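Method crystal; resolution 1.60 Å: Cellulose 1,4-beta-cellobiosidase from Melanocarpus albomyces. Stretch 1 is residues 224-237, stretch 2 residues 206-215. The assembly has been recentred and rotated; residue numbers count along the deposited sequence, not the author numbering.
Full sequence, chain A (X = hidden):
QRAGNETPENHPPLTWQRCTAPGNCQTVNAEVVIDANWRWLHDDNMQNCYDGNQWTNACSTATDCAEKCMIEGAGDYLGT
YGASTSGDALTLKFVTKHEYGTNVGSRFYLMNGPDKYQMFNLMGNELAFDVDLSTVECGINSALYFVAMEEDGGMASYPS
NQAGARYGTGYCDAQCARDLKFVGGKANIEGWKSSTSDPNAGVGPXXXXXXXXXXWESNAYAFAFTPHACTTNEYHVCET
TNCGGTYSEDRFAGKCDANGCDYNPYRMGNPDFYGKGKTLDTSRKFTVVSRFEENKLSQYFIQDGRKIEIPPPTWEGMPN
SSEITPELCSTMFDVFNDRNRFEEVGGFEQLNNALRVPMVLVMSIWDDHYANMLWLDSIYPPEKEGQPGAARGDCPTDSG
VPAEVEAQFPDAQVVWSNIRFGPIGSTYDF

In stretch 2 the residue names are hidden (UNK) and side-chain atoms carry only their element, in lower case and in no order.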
ATOM      1  N   ALA A 224      -6.851   9.529  -2.605  1.00 26.05           N
ATOM      2  CA  ALA A 224      -6.340  10.087  -1.368  1.00 16.27           C
ATOM      3  C   ALA A 224      -4.819  10.014  -1.384  1.00 30.07           C
ATOM      4  O   ALA A 224      -4.254   8.930  -1.535  1.00 26.13           O
ATOM      5  CB  ALA A 224      -6.906   9.318  -0.187  1.00 22.66           C
ATOM      6  N   PHE A 225      -4.200  11.171  -1.233  1.00 28.18           N
ATOM      7  CA  PHE A 225      -2.775  11.260  -0.953  1.00 21.82           C
ATOM      8  C   PHE A 225      -2.645  11.163   0.561  1.00 28.15           C
ATOM      9  O   PHE A 225      -3.337  11.895   1.267  1.00 27.99           O
ATOM     10  CB  PHE A 225      -2.203  12.566  -1.460  1.00 25.91           C
ATOM     11  CG  PHE A 225      -0.730  12.640  -1.776  1.00 32.69           C
ATOM     12  CD1 PHE A 225      -0.251  13.714  -2.522  1.00 31.64           C
ATOM     13  CD2 PHE A 225       0.173  11.680  -1.356  1.00 35.77           C
ATOM     14  CE1 PHE A 225       1.087  13.823  -2.829  1.00 13.11           C
ATOM     15  CE2 PHE A 225       1.516  11.783  -1.670  1.00 39.31           C
ATOM     16  CZ  PHE A 225       1.979  12.852  -2.416  1.00 33.00           C
ATOM     17  N   THR A 226      -1.786  10.291   1.071  1.00 33.57           N
ATOM     18  CA  THR A 226      -1.663  10.240   2.529  1.00 25.59           C
ATOM     19  C   THR A 226      -0.230  10.050   2.973  1.00 18.24           C
ATOM     20  O   THR A 226       0.259   8.918   2.994  1.00 14.24           O
ATOM     21  CB  THR A 226      -2.521   9.082   3.080  1.00 25.66           C
ATOM     22  OG1 THR A 226      -3.801   9.111   2.433  1.00 34.03           O
ATOM     23  CG2 THR A 226      -2.770   9.236   4.568  1.00 21.29           C
ATOM     24  N   PRO A 227       0.525  11.074   3.346  1.00 17.19           N
ATOM     25  CA  PRO A 227       1.849  10.754   3.908  1.00 13.43           C
ATOM     26  C   PRO A 227       1.777  10.286   5.349  1.00 29.95           C
ATOM     27  O   PRO A 227       0.857  10.608   6.111  1.00 26.52           O
ATOM     28  CB  PRO A 227       2.534  12.126   3.864  1.00 13.73           C
ATOM     29  CG  PRO A 227       1.401  13.070   4.158  1.00 11.92           C
ATOM     30  CD  PRO A 227       0.273  12.518   3.306  1.00 17.46           C
ATOM     31  N   HIS A 228       2.758   9.507   5.820  1.00 33.41           N
ATOM     32  CA  HIS A 228       2.701   9.089   7.220  1.00 24.54           C
ATOM     33  C   HIS A 228       4.096   8.940   7.810  1.00 29.24           C
ATOM     34  O   HIS A 228       4.842   8.078   7.321  1.00 21.98           O
ATOM     35  CB  HIS A 228       2.027   7.740   7.388  1.00 24.91           C
ATOM     36  CG  HIS A 228       0.716   7.415   6.789  1.00 32.76           C
ATOM     37  ND1 HIS A 228      -0.358   7.042   7.580  1.00 33.96           N
ATOM     38  CD2 HIS A 228       0.262   7.359   5.516  1.00 29.47           C
ATOM     39  CE1 HIS A 228      -1.405   6.793   6.817  1.00 24.46           C
ATOM     40  NE2 HIS A 228      -1.058   6.982   5.560  1.00 20.97           N
ATOM     41  N   ALA A 229       4.494   9.694   8.843  1.00 16.57           N
ATOM     42  CA  ALA A 229       5.788   9.281   9.412  1.00 22.33           C
ATOM     43  C   ALA A 229       5.522   8.590  10.761  1.00 26.90           C
ATOM     44  O   ALA A 229       4.342   8.489  11.106  1.00 14.63           O
ATOM     45  CB  ALA A 229       6.766  10.430   9.527  1.00 19.62           C
ATOM     46  N   CYS A 230       6.571   8.170  11.419  1.00 20.68           N
ATOM     47  CA  CYS A 230       6.717   7.470  12.674  1.00 21.18           C
ATOM     48  C   CYS A 230       7.807   8.093  13.529  1.00  4.60           C
ATOM     49  O   CYS A 230       8.575   8.884  12.964  1.00 36.06           O
ATOM     50  CB  CYS A 230       7.099   6.001  12.435  1.00 20.46           C
ATOM     51  SG  CYS A 230       5.985   5.138  11.299  1.00 21.57           S
ATOM     52  N   THR A 231       7.955   7.794  14.819  1.00 23.75           N
ATOM     53  CA  THR A 231       9.064   8.396  15.572  1.00 19.32           C
ATOM     54  C   THR A 231      10.356   7.607  15.371  1.00 20.67           C
ATOM     55  O   THR A 231      11.415   8.001  15.858  1.00 28.63           O
ATOM     56  CB  THR A 231       8.797   8.545  17.083  1.00 32.61           C
ATOM     57  OG1 THR A 231       8.557   7.262  17.667  1.00 19.41           O
ATOM     58  CG2 THR A 231       7.560   9.398  17.329  1.00 24.89           C
ATOM     59  N   THR A 232      10.273   6.521  14.636  1.00 21.25           N
ATOM     60  CA  THR A 232      11.347   5.776  14.004  1.00 16.80           C
ATOM     61  C   THR A 232      10.834   5.421  12.611  1.00 23.40           C
ATOM     62  O   THR A 232       9.889   4.641  12.504  1.00 26.76           O
ATOM     63  CB  THR A 232      11.747   4.489  14.719  1.00 14.37           C
ATOM     64  OG1 THR A 232      12.440   4.795  15.942  1.00 17.85           O
ATOM     65  CG2 THR A 232      12.723   3.661  13.890  1.00 14.73           C
ATOM     66  N   ASN A 233      11.427   5.995  11.567  1.00 13.93           N
ATOM     67  CA  ASN A 233      10.785   5.845  10.258  1.00 15.07           C
ATOM     68  C   ASN A 233      11.217   4.576   9.538  1.00 16.54           C
ATOM     69  O   ASN A 233      10.447   4.057   8.722  1.00 12.63           O
ATOM     70  CB  ASN A 233      11.067   7.107   9.431  1.00 28.18           C
ATOM     71  CG  ASN A 233      10.295   8.293   9.977  1.00 28.95           C
ATOM     72  OD1 ASN A 233       9.060   8.338   9.910  1.00 11.54           O
ATOM     73  ND2 ASN A 233      11.004   9.274  10.522  1.00 39.42           N
ATOM     74  N   GLU A 234      12.404   4.105   9.849  1.00 13.70           N
ATOM     75  CA  GLU A 234      13.033   2.870   9.433  1.00 29.74           C
ATOM     76  C   GLU A 234      12.260   1.685  10.016  1.00 38.34           C
ATOM     77  O   GLU A 234      11.867   1.827  11.179  1.00 39.04           O
ATOM     78  CB  GLU A 234      14.495   2.875   9.884  1.00 32.85           C
ATOM     79  CG  GLU A 234      14.808   3.712  11.109  1.00 29.99           C
ATOM     80  CD  GLU A 234      14.975   5.201  10.908  1.00 10.63           C
ATOM     81  OE1 GLU A 234      16.011   5.643  10.367  1.00 36.03           O
ATOM     82  OE2 GLU A 234      14.058   5.958  11.287  1.00 29.49           O
ATOM     83  N   TYR A 235      12.049   0.635   9.239  1.00 29.46           N
ATOM     84  CA  TYR A 235      11.433  -0.621   9.608  1.00 28.03           C
ATOM     85  C   TYR A 235      11.776  -0.959  11.060  1.00 21.60           C
ATOM     86  O   TYR A 235      12.927  -0.785  11.443  1.00 18.19           O
ATOM     87  CB  TYR A 235      11.913  -1.791   8.752  1.00 23.56           C
ATOM     88  CG  TYR A 235      11.377  -3.163   9.086  1.00 29.77           C
ATOM     89  CD1 TYR A 235      10.209  -3.623   8.486  1.00 36.33           C
ATOM     90  CD2 TYR A 235      11.993  -4.047   9.966  1.00 30.39           C
ATOM     91  CE1 TYR A 235       9.674  -4.870   8.744  1.00 32.26           C
ATOM     92  CE2 TYR A 235      11.469  -5.293  10.240  1.00 34.07           C
ATOM     93  CZ  TYR A 235      10.303  -5.712   9.629  1.00 12.39           C
ATOM     94  OH  TYR A 235       9.810  -6.960   9.923  1.00 37.10           O
ATOM     95  N   HIS A 236      10.791  -1.455  11.792  1.00 25.91           N
ATOM     96  CA  HIS A 236      11.063  -1.864  13.168  1.00 27.02           C
ATOM     97  C   HIS A 236       9.879  -2.647  13.723  1.00 30.58           C
ATOM     98  O   HIS A 236       8.729  -2.344  13.406  1.00 35.90           O
ATOM     99  CB  HIS A 236      11.359  -0.655  14.052  1.00 36.86           C
ATOM    100  CG  HIS A 236      10.159   0.099  14.531  1.00 43.68           C
ATOM    101  ND1 HIS A 236       9.588   1.130  13.818  1.00 48.97           N
ATOM    102  CD2 HIS A 236       9.414  -0.013  15.654  1.00 50.07           C
ATOM    103  CE1 HIS A 236       8.551   1.617  14.473  1.00 53.05           C
ATOM    104  NE2 HIS A 236       8.421   0.933  15.596  1.00 53.99           N
ATOM    105  N   VAL A 237      10.208  -3.629  14.544  1.00 36.59           N
ATOM    106  CA  VAL A 237       9.255  -4.525  15.181  1.00 35.58           C
ATOM    107  C   VAL A 237       8.728  -3.964  16.499  1.00 29.55           C
ATOM    108  O   VAL A 237       9.490  -3.695  17.431  1.00 35.93           O
ATOM    109  CB  VAL A 237       9.943  -5.891  15.385  1.00 39.46           C
ATOM    110  CG1 VAL A 237       9.003  -6.901  16.018  1.00 31.10           C
ATOM    111  CG2 VAL A 237      10.476  -6.379  14.038  1.00  8.25           C
ATOM    112  N   UNK A 206       3.413  -9.762  16.536  1.00 20.13           N
ATOM    113  CA  UNK A 206       4.494  -8.935  16.001  1.00 11.20           C
ATOM    114  C   UNK A 206       4.023  -8.144  14.785  1.00 21.47           C
ATOM    115  O   UNK A 206       3.374  -8.624  13.848  1.00 28.35           O
ATOM    116  c   UNK A 206       6.495 -10.305  18.009  1.00 26.15           C
ATOM    117  o   UNK A 206       7.719 -13.395  19.569  1.00 24.88           O
ATOM    118  c   UNK A 206       6.990 -11.191  18.956  1.00 20.29           C
ATOM    119  c   UNK A 206       5.696  -9.797  15.648  1.00 24.60           C
ATOM    120  c   UNK A 206       6.479 -12.056  16.406  1.00 21.59           C
ATOM    121  c   UNK A 206       6.968 -12.939  17.348  1.00 22.40           C
ATOM    122  c   UNK A 206       7.227 -12.502  18.628  1.00 18.51           C
ATOM    123  c   UNK A 206       6.230 -10.724  16.714  1.00 19.03           C
ATOM    124  N   UNK A 207       4.346  -6.850  14.753  1.00 31.38           N
ATOM    125  CA  UNK A 207       3.931  -6.087  13.576  1.00 41.58           C
ATOM    126  C   UNK A 207       5.169  -5.598  12.847  1.00 41.71           C
ATOM    127  O   UNK A 207       6.247  -5.600  13.436  1.00 26.44           O
ATOM    128  N   UNK A 208       5.019  -5.180  11.597  1.00 38.91           N
ATOM    129  CA  UNK A 208       6.138  -4.548  10.903  1.00 34.33           C
ATOM    130  C   UNK A 208       5.729  -3.096  10.611  1.00 33.06           C
ATOM    131  O   UNK A 208       4.717  -2.949   9.925  1.00 15.63           O
ATOM    132  o   UNK A 208       5.609  -5.032   8.570  1.00 32.07           O
ATOM    133  c   UNK A 208       6.520  -5.283   9.625  1.00 30.14           C
ATOM    134  N   UNK A 209       6.495  -2.169  11.143  1.00 28.56           N
ATOM    135  CA  UNK A 209       6.403  -0.733  11.122  1.00 16.86           C
ATOM    136  C   UNK A 209       7.484  -0.066  10.267  1.00 27.31           C
ATOM    137  O   UNK A 209       8.495  -0.702   9.967  1.00 22.62           O
ATOM    138  c   UNK A 209       6.546  -0.170  12.553  1.00  0.88           C
ATOM    139  s   UNK A 209       5.462  -1.064  13.715  1.00 23.42           S
ATOM    140  N   UNK A 210       7.237   1.187   9.923  1.00 27.05           N
ATOM    141  CA  UNK A 210       8.077   2.049   9.106  1.00 17.22           C
ATOM    142  C   UNK A 210       7.227   3.177   8.524  1.00 21.83           C
ATOM    143  O   UNK A 210       6.003   3.162   8.628  1.00 56.25           O
ATOM    144  c   UNK A 210       8.797   1.298   7.991  1.00 14.15           C
ATOM    145  s   UNK A 210       7.821   0.442   6.736  1.00 31.39           S
ATOM    146  N   UNK A 211       7.896   4.151   7.920  1.00 22.79           N
ATOM    147  CA  UNK A 211       7.201   5.280   7.304  1.00 24.24           C
ATOM    148  C   UNK A 211       6.334   4.793   6.161  1.00 15.16           C
ATOM    149  O   UNK A 211       6.658   3.789   5.516  1.00 10.21           O
ATOM    150  c   UNK A 211       8.187   6.320   6.800  1.00 53.81           C
ATOM    151  N   UNK A 212       5.244   5.522   5.915  1.00 16.74           N
ATOM    152  CA  UNK A 212       4.346   5.085   4.859  1.00 18.36           C
ATOM    153  C   UNK A 212       3.805   6.274   4.081  1.00 25.10           C
ATOM    154  O   UNK A 212       3.190   7.190   4.614  1.00 36.18           O
ATOM    155  c   UNK A 212       3.195   4.240   5.430  1.00 12.47           C
ATOM    156  c   UNK A 212       2.526   3.452   4.293  1.00 22.16           C
ATOM    157  o   UNK A 212       0.260   2.827   3.964  1.00 22.40           O
ATOM    158  c   UNK A 212       1.242   2.781   4.736  1.00 29.54           C
ATOM    159  o   UNK A 212       1.238   2.217   5.851  1.00 21.35           O
ATOM    160  N   UNK A 213       4.077   6.234   2.778  1.00 22.29           N
ATOM    161  CA  UNK A 213       3.601   7.299   1.906  1.00 25.91           C
ATOM    162  C   UNK A 213       2.669   6.652   0.883  1.00 27.90           C
ATOM    163  O   UNK A 213       3.100   5.986  -0.055  1.00 10.11           O
ATOM    164  c   UNK A 213       4.204   9.392   0.646  1.00 34.86           C
ATOM    165  c   UNK A 213       5.806   9.664   2.904  1.00 13.23           C
ATOM    166  c   UNK A 213       4.721   8.086   1.227  1.00 26.90           C
ATOM    167  c   UNK A 213       5.911   8.355   2.152  1.00 32.57           C
ATOM    168  N   UNK A 214       1.397   6.876   1.185  1.00 19.79           N
ATOM    169  CA  UNK A 214       0.308   6.471   0.326  1.00 13.29           C
ATOM    170  C   UNK A 214       0.147   7.504  -0.791  1.00 17.19           C
ATOM    171  O   UNK A 214      -0.744   8.340  -0.705  1.00 13.32           O
ATOM    172  c   UNK A 214      -1.003   6.342   1.104  1.00  2.61           C
ATOM    173  c   UNK A 214      -0.798   5.343   2.238  1.00 18.01           C
ATOM    174  o   UNK A 214      -0.481   4.173   1.926  1.00 21.79           O
ATOM    175  o   UNK A 214      -0.927   5.728   3.411  1.00 35.29           O
ATOM    176  N   UNK A 215       1.028   7.435  -1.784  1.00 27.14           N
ATOM    177  CA  UNK A 215       0.887   8.304  -2.944  1.00 12.89           C
ATOM    178  C   UNK A 215      -0.536   8.185  -3.488  1.00 15.81           C
ATOM    179  O   UNK A 215      -1.255   9.170  -3.592  1.00 39.76           O
ATOM    180  c   UNK A 215       3.277   7.893  -3.603  1.00  8.80           C
ATOM    181  c   UNK A 215       1.844   7.979  -4.102  1.00  7.09           C
ATOM    182  c   UNK A 215       1.687   9.052  -5.173  1.00 17.95           C
TER

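Position 206 carries one carbon followed by a ring of six carbons bearing one oxygen. Its CB lies 4.4 Å from CG1 of Val237, a loose apolar contact. The ring with its oxygen is a phenol, so the residue is Tyr206.

Position 207 has no side-chain atoms at all. It is Gly207. Its O comes within 3.6 Å of the CA of Val237, yet this buried oxygen finds no polar partner in the model.

Position 208 has one carbon and then one oxygen, with no branch. Its CB packs 3.3 Å from CE1 of Tyr235. This is Ser208, and its OG is hydrogen-bonded elsewhere in the structure.

Position 209 has one carbon and then a sulfur. The carbon sits over one face of the His236 ring, with CB 3.6 Å from the ring centroid, and the sulfur lies over that ring too, 4.3 Å from its centroid. The residue is Cys209, bonded covalently elsewhere in the structure. Its backbone pairs with His236 in both directions: N of Cys209 donates to O of His236 at 3.2 Å, and N of His236 donates to O of Cys209 at 3.0 Å. The same Cys209 O receives a CA-H contact from the CA of Tyr235 at 3.0 Å.

Position 210 again shows one carbon and one sulfur. Its CB is 3.5 Å from N of Tyr235. The residue is Cys210, also bonded covalently elsewhere. Its O lies 3.3 Å from SG of Cys230.

Position 211 has a single side-chain carbon, 3.8 Å from OD1 of Asn233. This is Ala211. Its N donates to O of Asn233 at 2.7 Å.

Position 212 has three carbons in a row, the third carrying two oxygens. The first, CB, lies 4.2 Å from CB of His228. The residue is Glu212, with chi1 and chi2 both t. Its N gives a nearly straight hydrogen bond to O of His228, 2.9 Å long.

Position 213 has four carbons, forked at the first, with one arm two carbons long. The end of the longer arm reaches CB of Pro227, and the short arm the edge of the Phe225 ring. It is Ile213. CD1 is 4.2 Å from CB of Pro227, while CG2 is 4.3 Å from CE2 of Phe225.

Position 214 has two carbons, the second carrying two oxygens. One oxygen approaches the edge of the His228 ring. The residue is Asp214, and its OD2 lies 2.5 Å from NE2 of His228.

Position 215 has one carbon carrying two more. One of the two end carbons faces CE2 of Phe225. It is Val215. CG1 is 4.4 Å from CE2 of Phe225, and the chain turns a corner here.

The two stretches run antiparallel and bury 874 Å² between them. Thr226 and Asp214 exchange two backbone hydrogen bonds, N of Thr226 to O of Asp214 at 2.8 Å and N of Asp214 to O of Thr226 at 3.0 Å. Thr226, His228, Glu212 and Asp214 share one face of this sheet. There OD2 of Asp214 meets NE2 of His228, while OE2 of Glu212 lies 2.6 Å from OD1 of Asp214, close enough that one of the two acids probably holds a proton. Pro227 and Ile213 form an apolar pair on the other face.

Stretch 2 206-215: YGSCCAEIDV
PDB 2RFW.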